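Local coordinates for molybdopterin-guanine dinucleotide biosynthesis protein B (MobB) (Archaeoglobus fulgidus, PDB 2F1R), which probably binds GTP and takes part in making the molybdopterin-guanine dinucleotide form of the molybdenum cofactor, at residues L5-T10 and L98-G103; I19-P24 and D147-I152; I112-K117 and A131-E136. All coordinates share one frame; numbering follows the deposited sequence.

How the interactions relate
All three contacts belong to one alpha/beta unit of P-loop NTPase type. Interaction 1 pairs strands 4-9 and 98-102, and interaction 3 pairs strands 111-114 and 129-133. They meet inside a single parallel sheet, where V114 N lies 2.7 Å from V8 O and I112 N lies 2.9 Å from S6 O. Interaction 2 packs two helices on one side of that sheet. I19 CD1 reaches I100 CG2 of interaction 1 at 3.9 Å, and I152 CD1 reaches V133 CG2 of interaction 3 at 3.8 Å. The three centres lie about 13 to 14 Å apart. G9, the last residue of strand 4-9, begins a probable Walker A loop that leads into helix 12-28.

Interaction 1. Residues L5-T10 and L98-G103; sequences LSIVGT and LVITEG
I7 and I100 meet on one face of two parallel strands, 5-9 and 98-102, whose directions differ by 23°. I7 CB lies 3.6 Å from T101 O. I7 CG1 is turned anti to the carbonyl carbon and beside the backbone N (chi1 -54°), and there it presses on I100 CG2 at 3.4 Å, tighter than usual van der Waals contact. At the tip, I7 CD1 is farther from the same methyl, 4.3 Å from I100 CG2. The two side chains cross obliquely, and I19 of helix 12-28 packs against both.

The backbones are joined by four regular parallel-sheet bonds. L5 N donates to V99 O at 2.8 Å. L5 O in turn accepts T101 N at 2.9 Å and also receives a CA-H contact from I100 CA at 3.2 Å. I7 N then donates to T101 O at 2.7 Å, and G103 N to I7 O at 2.9 Å. The opposite face carries S6 and T101, with S6 OG beside T101 CB.

Strand 98-102 sits directly next to the strand that leads into the probable Walker A loop, the neighbour that carries the Walker B acid in many P-loop NTPases. E102 at its end, weakly bonded through OE2 to T16 OG1, is consistent with that role. G9 and G103, where the strands give way, both have backbone angles that call for glycine.

The chemistry implies a division of labour: peptide groups satisfy one another between the strands, I7 and I100 pack against I19 of helix 12-28, and E102, with T16 of that same helix, lies at the end where nucleotide would probably bind.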
# COMPACT_ATOMS: atom_id res chain seq x y z
N LEU A 5 5.68 17.80 5.25
CA LEU A 5 4.97 19.05 5.13
C LEU A 5 3.47 18.81 5.03
O LEU A 5 3.00 18.09 4.11
CB LEU A 5 5.44 19.77 3.88
CG LEU A 5 4.95 21.15 3.53
CD1 LEU A 5 5.44 22.16 4.54
CD2 LEU A 5 5.39 21.51 2.13
N SER A 6 2.70 19.45 5.91
CA SER A 6 1.25 19.38 5.80
C SER A 6 0.61 20.46 4.94
O SER A 6 0.95 21.65 5.07
CB SER A 6 0.64 19.50 7.18
OG SER A 6 1.12 18.46 7.98
N ILE A 7 -0.37 20.08 4.13
CA ILE A 7 -1.14 21.06 3.38
C ILE A 7 -2.49 21.08 4.08
O ILE A 7 -3.25 20.12 4.00
CB ILE A 7 -1.25 20.70 1.86
CG1 ILE A 7 0.13 20.47 1.24
CG2 ILE A 7 -2.08 21.73 1.03
CD1 ILE A 7 1.11 21.64 1.34
N VAL A 8 -2.78 22.17 4.79
CA VAL A 8 -3.95 22.25 5.60
C VAL A 8 -4.85 23.40 5.12
O VAL A 8 -4.40 24.27 4.36
CB VAL A 8 -3.62 22.43 7.10
CG1 VAL A 8 -2.71 21.26 7.62
CG2 VAL A 8 -3.01 23.83 7.37
N GLY A 9 -6.11 23.39 5.59
CA GLY A 9 -6.95 24.55 5.44
C GLY A 9 -8.43 24.24 5.23
O GLY A 9 -8.87 23.12 5.50
N THR A 10 -9.16 25.22 4.71
CA THR A 10 -10.62 25.17 4.70
C THR A 10 -11.28 24.63 3.43
O THR A 10 -12.49 24.32 3.44
CB THR A 10 -11.21 26.57 5.02
OG1 THR A 10 -10.79 27.50 4.01
CG2 THR A 10 -10.75 27.04 6.43
N LEU A 98 10.37 13.93 0.11
CA LEU A 98 9.37 14.81 0.64
C LEU A 98 8.12 13.99 0.91
O LEU A 98 7.70 13.21 0.05
CB LEU A 98 9.04 15.93 -0.40
CG LEU A 98 7.85 16.86 -0.06
CD1 LEU A 98 8.22 17.72 1.13
CD2 LEU A 98 7.42 17.73 -1.24
N VAL A 99 7.52 14.22 2.07
CA VAL A 99 6.20 13.67 2.38
C VAL A 99 5.25 14.84 2.52
O VAL A 99 5.46 15.73 3.34
CB VAL A 99 6.19 12.76 3.69
CG1 VAL A 99 4.76 12.30 4.04
CG2 VAL A 99 7.13 11.56 3.52
N ILE A 100 4.21 14.85 1.71
CA ILE A 100 3.11 15.80 1.90
C ILE A 100 1.88 15.12 2.54
O ILE A 100 1.46 14.04 2.13
CB ILE A 100 2.69 16.46 0.58
CG1 ILE A 100 3.89 17.23 0.02
CG2 ILE A 100 1.47 17.37 0.78
CD1 ILE A 100 3.75 17.66 -1.37
N THR A 101 1.32 15.80 3.52
CA THR A 101 0.10 15.43 4.22
C THR A 101 -1.08 16.27 3.75
O THR A 101 -0.88 17.50 3.54
CB THR A 101 0.23 15.58 5.73
OG1 THR A 101 0.95 14.47 6.27
CG2 THR A 101 -1.14 15.67 6.39
N GLU A 102 -2.21 15.69 3.42
CA GLU A 102 -3.40 16.46 3.07
C GLU A 102 -4.20 16.42 4.34
O GLU A 102 -4.75 15.38 4.76
CB GLU A 102 -4.11 15.91 1.84
CG GLU A 102 -5.35 16.64 1.37
CD GLU A 102 -6.13 15.82 0.31
OE1 GLU A 102 -7.30 15.43 0.54
OE2 GLU A 102 -5.55 15.53 -0.76
N GLY A 103 -4.16 17.55 5.05
CA GLY A 103 -4.74 17.60 6.38
C GLY A 103 -3.75 17.07 7.40
O GLY A 103 -2.52 17.41 7.32

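Interaction 2. Residues I19-P24 and D147-I152; sequences ITRMMP and DEVERI
R21 and V149 carry the outer part of a helix-helix packing between helices 12-28 and 149-160, which lie on the same side of the parallel sheet in this P-loop NTPase fold. The V149 methyl CG1 sits over the centre of one face of the R21 guanidinium, 3.3 Å from CZ, and the two side chains cross at about a right angle. The arginine bends at chi3 (-54°), which turns NE back toward the valine, 3.4 Å from V149 CG1. Deeper in, M22 SD touches I152 CG2 at 3.7 Å, again nearly perpendicular, while M22 CG approaches V149 O at 3.9 Å.

The next shell sets these groups in place. R21 NH2 makes a weak hydrogen bond to R146 O, just ahead of the second segment, and this probably helps to keep the guanidinium over the methyl. M22 also packs on A153 and I156, one and two turns of the helix beyond V149, and I152 rests on F144 of strand 143-144. At the start of that helix E148 takes the N-cap position and centres an inverse gamma turn, its OE1 accepting the backbone N of R145. T20, M23 and P24 pack on S59 of the second subunit. R151 NH1 meets E148 OE2 on its syn side at 2.6 Å, lying 26° out of the carboxylate plane, in a salt bridge.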
# COMPACT_ATOMS: atom_id res chain seq x y z
N ILE A 19 -1.86 20.34 -4.50
CA ILE A 19 -0.92 19.16 -4.48
C ILE A 19 -0.67 18.63 -5.89
O ILE A 19 0.48 18.50 -6.32
CB ILE A 19 -1.38 18.04 -3.47
CG1 ILE A 19 -1.27 18.58 -2.04
CG2 ILE A 19 -0.53 16.73 -3.55
CD1 ILE A 19 -1.97 17.71 -1.02
N THR A 20 -1.74 18.46 -6.67
CA THR A 20 -1.61 17.82 -7.97
C THR A 20 -0.96 18.76 -9.01
O THR A 20 -0.15 18.32 -9.82
CB THR A 20 -2.93 17.24 -8.49
OG1 THR A 20 -3.82 18.32 -8.73
CG2 THR A 20 -3.53 16.29 -7.48
N ARG A 21 -1.30 20.05 -8.97
CA ARG A 21 -0.63 21.04 -9.81
C ARG A 21 0.84 21.20 -9.46
O ARG A 21 1.66 21.36 -10.33
CB ARG A 21 -1.35 22.40 -9.73
CG ARG A 21 -2.65 22.41 -10.58
CD ARG A 21 -3.24 23.83 -10.75
NE ARG A 21 -3.44 24.42 -9.42
CZ ARG A 21 -3.86 25.66 -9.15
NH1 ARG A 21 -4.19 26.53 -10.14
NH2 ARG A 21 -3.94 26.03 -7.86
N MET A 22 1.19 21.16 -8.17
CA MET A 22 2.62 21.26 -7.83
C MET A 22 3.43 19.99 -8.22
O MET A 22 4.59 20.08 -8.66
CB MET A 22 2.83 21.54 -6.34
CG MET A 22 2.36 22.93 -5.84
SD MET A 22 2.96 23.30 -4.16
CE MET A 22 2.29 21.87 -3.25
N MET A 23 2.81 18.81 -8.04
CA MET A 23 3.49 17.52 -8.22
C MET A 23 4.42 17.38 -9.46
O MET A 23 5.63 17.07 -9.30
CB MET A 23 2.48 16.34 -8.06
CG MET A 23 3.12 14.97 -7.62
SD MET A 23 4.09 15.07 -6.13
CE MET A 23 2.80 15.50 -5.00
N PRO A 24 3.91 17.63 -10.69
CA PRO A 24 4.88 17.55 -11.83
C PRO A 24 6.14 18.43 -11.68
O PRO A 24 7.21 17.98 -12.04
CB PRO A 24 4.08 18.01 -13.04
CG PRO A 24 2.62 17.77 -12.66
CD PRO A 24 2.54 17.96 -11.14
N ASP A 147 -3.13 30.58 -7.37
CA ASP A 147 -2.65 30.35 -8.73
C ASP A 147 -1.13 30.23 -8.89
O ASP A 147 -0.64 29.91 -9.97
CB ASP A 147 -3.15 31.52 -9.62
CG ASP A 147 -3.44 32.85 -8.81
OD1 ASP A 147 -4.33 32.86 -7.89
OD2 ASP A 147 -2.80 33.91 -9.13
N GLU A 148 -0.38 30.54 -7.85
CA GLU A 148 1.06 30.73 -8.02
C GLU A 148 1.81 29.40 -7.77
O GLU A 148 2.76 29.32 -6.98
CB GLU A 148 1.54 31.84 -7.07
CG GLU A 148 1.12 33.28 -7.42
CD GLU A 148 1.79 34.29 -6.50
OE1 GLU A 148 1.37 34.42 -5.34
OE2 GLU A 148 2.75 34.96 -6.91
N VAL A 149 1.37 28.36 -8.46
CA VAL A 149 1.76 26.99 -8.13
C VAL A 149 3.24 26.77 -8.30
O VAL A 149 3.85 26.08 -7.48
CB VAL A 149 0.92 25.92 -8.89
CG1 VAL A 149 -0.58 26.21 -8.75
CG2 VAL A 149 1.33 25.81 -10.37
N GLU A 150 3.82 27.36 -9.35
CA GLU A 150 5.27 27.29 -9.55
C GLU A 150 6.06 27.97 -8.42
O GLU A 150 7.15 27.48 -8.02
CB GLU A 150 5.68 27.88 -10.91
CG GLU A 150 5.27 27.03 -12.12
CD GLU A 150 3.97 27.49 -12.81
OE1 GLU A 150 3.65 26.95 -13.91
OE2 GLU A 150 3.27 28.39 -12.28
N ARG A 151 5.52 29.08 -7.89
CA ARG A 151 6.18 29.83 -6.83
C ARG A 151 6.07 29.04 -5.53
O ARG A 151 7.00 29.05 -4.71
CB ARG A 151 5.57 31.24 -6.64
CG ARG A 151 5.99 32.34 -7.66
CD ARG A 151 5.57 33.77 -7.17
NE ARG A 151 6.19 34.14 -5.86
CZ ARG A 151 5.74 35.06 -5.01
NH1 ARG A 151 4.62 35.73 -5.28
NH2 ARG A 151 6.39 35.31 -3.87
N ILE A 152 4.94 28.38 -5.32
CA ILE A 152 4.73 27.61 -4.08
C ILE A 152 5.56 26.33 -4.10
O ILE A 152 6.18 25.97 -3.08
CB ILE A 152 3.23 27.33 -3.80
CG1 ILE A 152 2.43 28.65 -3.75
CG2 ILE A 152 3.06 26.54 -2.45
CD1 ILE A 152 0.90 28.49 -4.09

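Interaction 3. Residues I112-K117 and A131-E136; sequences IVVVKK and AVVCDE
V113 O is met by two donors from the strand beside it: V133 N, in a hydrogen bond of 2.7 Å, and V132 CA, in a CA-H contact of 3.3 Å. The hydrogen bond is straight at the proton (166°), though V133 N is tilted from the carbonyl plane. The ladder runs on with V113 N donating to A131 O at 2.9 Å, and V115 N to V133 O at 3.0 Å. V113 thus uses both of its peptide polar atoms toward one neighbour, as a parallel pair requires. The strand axes differ by 21° in direction.

Aliphatic side chains line both faces. On the face with I112, V114 and V133, V133 keeps CG1 anti to the backbone N and CG2 beside it. V133 CG2 therefore meets I112 CG2 at 3.7 Å, obliquely, while V133 CB touches V114 CG2 at 3.9 Å, where the two side chains lie side by side. I152 of helix 149-160 packs over I112 and V133 here. The opposite face carries V113, which packs on V8 of strand 4-9, and V132. With V115 CG1 anti to the carbonyl carbon (chi1 -70°), V115 CG2 is left between the backbone N and the carbonyl carbon, and it reaches V132 CG1.

Farther along, the two segments meet through C134. Its SG lies near V115 O and K116 O, each at 3.6 Å from C134 SG, and within its own segment accepts a weak hydrogen bond from E136 N. A water donates to K116 O and E136 OE2, bridging the two segments at the exposed end.

The chemistry implies a pairing held by three cross-strand peptide bonds with hydrocarbon on both faces, helix 149-160 over I112 and V133 and strand 4-9 alongside strand 111-114, changing to sulfur, water and charged groups where the segments turn to solvent.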
# COMPACT_ATOMS: atom_id res chain seq x y z
N ILE A 112 1.74 24.46 5.15
CA ILE A 112 1.22 25.50 4.30
C ILE A 112 -0.27 25.54 4.47
O ILE A 112 -0.93 24.50 4.38
CB ILE A 112 1.67 25.29 2.83
CG1 ILE A 112 3.22 25.35 2.75
CG2 ILE A 112 0.99 26.31 1.90
CD1 ILE A 112 3.77 25.20 1.32
N VAL A 113 -0.80 26.75 4.74
CA VAL A 113 -2.22 26.93 5.10
C VAL A 113 -2.96 27.51 3.91
O VAL A 113 -2.61 28.63 3.50
CB VAL A 113 -2.43 27.90 6.31
CG1 VAL A 113 -3.96 28.17 6.56
CG2 VAL A 113 -1.76 27.35 7.56
N VAL A 114 -3.94 26.78 3.37
CA VAL A 114 -4.70 27.23 2.20
C VAL A 114 -6.13 27.58 2.59
O VAL A 114 -6.91 26.68 2.98
CB VAL A 114 -4.69 26.18 1.08
CG1 VAL A 114 -5.35 26.73 -0.17
CG2 VAL A 114 -3.27 25.72 0.79
N VAL A 115 -6.45 28.87 2.55
CA VAL A 115 -7.74 29.35 3.01
C VAL A 115 -8.39 30.31 2.02
O VAL A 115 -7.73 30.90 1.17
CB VAL A 115 -7.66 30.02 4.39
CG1 VAL A 115 -7.39 28.97 5.47
CG2 VAL A 115 -6.60 31.15 4.43
N LYS A 116 -9.70 30.42 2.13
CA LYS A 116 -10.46 31.43 1.42
C LYS A 116 -10.37 32.83 2.05
O LYS A 116 -10.18 33.84 1.37
CB LYS A 116 -11.94 31.00 1.38
CG LYS A 116 -12.75 31.92 0.41
CD LYS A 116 -12.55 31.52 -1.07
CE LYS A 116 -13.57 32.23 -1.94
NZ LYS A 116 -14.62 32.64 -0.96
N LYS A 117 -10.52 32.89 3.35
CA LYS A 117 -10.55 34.16 4.09
C LYS A 117 -9.35 34.21 4.99
O LYS A 117 -9.03 33.20 5.62
CB LYS A 117 -11.79 34.21 4.99
CG LYS A 117 -13.10 33.86 4.33
CD LYS A 117 -14.16 33.66 5.41
CE LYS A 117 -15.45 33.11 4.81
NZ LYS A 117 -15.27 32.54 3.41
N ALA A 131 3.83 29.15 5.20
CA ALA A 131 3.25 30.09 4.24
C ALA A 131 1.75 29.94 4.20
O ALA A 131 1.20 28.90 4.59
CB ALA A 131 3.83 29.87 2.85
N VAL A 132 1.09 30.99 3.70
CA VAL A 132 -0.35 30.98 3.61
C VAL A 132 -0.67 31.14 2.15
O VAL A 132 -0.06 31.99 1.47
CB VAL A 132 -1.01 32.09 4.48
CG1 VAL A 132 -2.54 32.17 4.20
CG2 VAL A 132 -0.72 31.87 6.04
N VAL A 133 -1.60 30.31 1.66
CA VAL A 133 -2.11 30.44 0.28
C VAL A 133 -3.55 31.01 0.33
O VAL A 133 -4.45 30.40 0.88
CB VAL A 133 -2.03 29.14 -0.48
CG1 VAL A 133 -2.60 29.29 -1.88
CG2 VAL A 133 -0.57 28.68 -0.54
N CYS A 134 -3.73 32.19 -0.25
CA CYS A 134 -4.98 32.92 -0.15
C CYS A 134 -5.02 33.96 -1.27
O CYS A 134 -4.03 34.66 -1.53
CB CYS A 134 -5.07 33.59 1.21
SG CYS A 134 -6.67 34.36 1.51
N ASP A 135 -6.13 34.04 -1.97
CA ASP A 135 -6.27 35.08 -3.03
C ASP A 135 -6.22 36.54 -2.55
O ASP A 135 -5.82 37.44 -3.27
CB ASP A 135 -7.51 34.79 -3.90
CG ASP A 135 -7.23 33.69 -4.93
OD1 ASP A 135 -6.08 33.57 -5.40
OD2 ASP A 135 -8.17 32.97 -5.30
N GLU A 136 -6.64 36.72 -1.32
CA GLU A 136 -6.56 37.98 -0.61
C GLU A 136 -5.27 37.99 0.22
O GLU A 136 -4.92 37.00 0.88
CB GLU A 136 -7.76 38.09 0.33
CG GLU A 136 -7.91 39.46 0.95
CD GLU A 136 -9.04 39.57 1.97
OE1 GLU A 136 -9.00 40.60 2.65
OE2 GLU A 136 -9.91 38.64 2.11
O HOH W 1 -11.02 36.46 0.82